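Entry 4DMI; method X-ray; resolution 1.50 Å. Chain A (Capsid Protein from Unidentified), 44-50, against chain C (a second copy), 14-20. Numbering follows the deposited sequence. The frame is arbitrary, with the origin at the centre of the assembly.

Chain A (44-50) LTETAEG
Chain C, residues 14-20: DKLNTLL

Small helix-to-helix contacts often rest on one leucine fitted against a short side chain, with polar groups at the margin, and this pair of capsid protein copies is a compact example. In chain A, Leu A44 (phi/psi -100/11) occupies the N-cap position and Thr A45 to Ala A48 form a short helix, phi -54 to -65 and psi -28 to -48. Ala A48 N donates to Leu A44 O at 2.9 Å, and Glu A49 N to Thr A45 O at 2.9 Å. Glu A49 (-84/-2) leads into Gly A50 (109/-1), whose positive phi completes a Schellman motif; Gly A50 N donates to Thr A47 O at 3.0 Å. A beta carbon there would jam against the preceding carbonyl oxygen.

Asp C14 to Leu C19 continue a helix that begins earlier in chain C, phi -60 to -78 and psi -36 to -45, with Leu C19 N to Lys C15 O at 2.8 Å. Leu C20 (-122/76) leaves the helix, yet its N still reaches Leu C16 O at 2.9 Å.

The register is set where Ala A48 CA lies 4.9 Å from Leu C19 CA. The alanine points toward chain C, so its CB comes within 3.5 Å of Leu C19 O and 3.7 Å of Leu C19 CD2. Leu C19 starts sideways, but its m,t rotamer (chi -74, -178) brings its end nearer, placing CD2 3.5 Å from Glu A49 CG. One methyl thus packs on two consecutive residues.

No direct hydrogen bond crosses. Instead, a water lies 2.7 Å from Ala A48 O and 2.9 Å from Leu C19 O, placed to donate to either carbonyl, though with other acceptors in reach its two protons cannot serve them all. At the margin, Glu A49 (m,t; chi3 -30°) and Lys C15 (t,p,t,t, bent at chi2) form a long salt bridge, OE2 to NZ 4.0 Å.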

# COMPACT_ATOMS: atom_id res chain seq x y z
N LEU A 44 -5.64 12.80 -21.14
CA LEU A 44 -6.81 13.34 -20.45
C LEU A 44 -7.78 12.24 -20.01
O LEU A 44 -8.91 12.54 -19.60
CB LEU A 44 -7.55 14.32 -21.36
CG LEU A 44 -6.81 15.58 -21.81
CD1 LEU A 44 -7.64 16.36 -22.83
CD2 LEU A 44 -6.48 16.46 -20.63
N THR A 45 -7.36 10.99 -20.09
CA THR A 45 -8.26 9.86 -19.82
C THR A 45 -8.96 9.94 -18.47
O THR A 45 -10.18 9.75 -18.38
CB THR A 45 -7.53 8.51 -19.93
OG1 THR A 45 -6.86 8.44 -21.20
CG2 THR A 45 -8.53 7.36 -19.84
N GLU A 46 -8.20 10.21 -17.41
CA GLU A 46 -8.78 10.19 -16.07
C GLU A 46 -9.89 11.24 -15.92
O GLU A 46 -10.95 10.95 -15.36
CB GLU A 46 -7.72 10.34 -14.98
CG GLU A 46 -8.32 10.34 -13.56
CD GLU A 46 -7.33 9.90 -12.48
OE1 GLU A 46 -6.17 9.61 -12.82
OE2 GLU A 46 -7.74 9.84 -11.29
N THR A 47 -9.65 12.43 -16.45
CA THR A 47 -10.66 13.49 -16.43
C THR A 47 -11.87 13.11 -17.27
O THR A 47 -13.02 13.31 -16.85
CB THR A 47 -10.08 14.81 -16.93
OG1 THR A 47 -9.07 15.27 -16.03
CG2 THR A 47 -11.18 15.87 -17.03
N ALA A 48 -11.62 12.55 -18.44
CA ALA A 48 -12.71 12.13 -19.32
C ALA A 48 -13.58 11.05 -18.69
O ALA A 48 -14.77 10.93 -18.99
CB ALA A 48 -12.15 11.66 -20.66
N GLU A 49 -12.99 10.25 -17.79
CA GLU A 49 -13.73 9.19 -17.12
C GLU A 49 -14.51 9.70 -15.91
O GLU A 49 -15.22 8.94 -15.25
CB GLU A 49 -12.80 8.04 -16.75
CG GLU A 49 -12.22 7.37 -17.98
CD GLU A 49 -11.28 6.22 -17.69
OE1 GLU A 49 -10.60 6.24 -16.64
OE2 GLU A 49 -11.21 5.29 -18.53
N GLY A 50 -14.37 10.99 -15.62
CA GLY A 50 -15.10 11.61 -14.52
C GLY A 50 -14.22 11.97 -13.34
O GLY A 50 -14.70 12.52 -12.34
N ASP C 14 -19.24 2.86 -27.53
CA ASP C 14 -19.90 3.37 -26.32
C ASP C 14 -18.93 4.14 -25.42
O ASP C 14 -19.26 5.22 -24.92
CB ASP C 14 -20.55 2.23 -25.54
N LYS C 15 -17.75 3.58 -25.21
CA LYS C 15 -16.75 4.20 -24.34
C LYS C 15 -16.29 5.55 -24.89
O LYS C 15 -16.14 6.52 -24.15
CB LYS C 15 -15.54 3.28 -24.17
CG LYS C 15 -14.53 3.78 -23.15
CD LYS C 15 -15.23 4.11 -21.84
CE LYS C 15 -14.25 4.14 -20.68
NZ LYS C 15 -14.97 4.22 -19.37
N LEU C 16 -16.07 5.61 -26.20
CA LEU C 16 -15.63 6.85 -26.83
C LEU C 16 -16.71 7.92 -26.72
O LEU C 16 -16.41 9.08 -26.46
CB LEU C 16 -15.24 6.61 -28.29
CG LEU C 16 -14.44 7.73 -28.96
CD1 LEU C 16 -13.25 8.09 -28.09
CD2 LEU C 16 -13.99 7.32 -30.35
N ASN C 17 -17.97 7.51 -26.90
CA ASN C 17 -19.10 8.42 -26.74
C ASN C 17 -19.19 9.00 -25.33
O ASN C 17 -19.56 10.15 -25.14
CB ASN C 17 -20.42 7.71 -27.06
CG ASN C 17 -20.77 7.75 -28.53
OD1 ASN C 17 -21.00 8.82 -29.10
ND2 ASN C 17 -20.83 6.59 -29.16
N THR C 18 -18.84 8.16 -24.36
CA THR C 18 -18.90 8.53 -22.95
C THR C 18 -17.71 9.41 -22.56
O THR C 18 -17.85 10.39 -21.82
CB THR C 18 -18.93 7.27 -22.06
OG1 THR C 18 -20.11 6.51 -22.35
CG2 THR C 18 -18.93 7.64 -20.59
N LEU C 19 -16.53 9.05 -23.07
CA LEU C 19 -15.30 9.80 -22.80
C LEU C 19 -15.33 11.19 -23.39
O LEU C 19 -14.92 12.16 -22.75
CB LEU C 19 -14.09 9.06 -23.36
CG LEU C 19 -13.62 7.82 -22.60
CD1 LEU C 19 -12.39 7.22 -23.25
CD2 LEU C 19 -13.34 8.18 -21.15
N LEU C 20 -15.82 11.30 -24.62
CA LEU C 20 -15.82 12.57 -25.33
C LEU C 20 -17.24 12.95 -25.71
O LEU C 20 -17.63 12.83 -26.88
CB LEU C 20 -14.94 12.48 -26.58
CG LEU C 20 -13.50 11.97 -26.38
CD1 LEU C 20 -12.75 11.93 -27.69
CD2 LEU C 20 -12.75 12.80 -25.36
O HOH W 1 -16.20 12.83 -20.29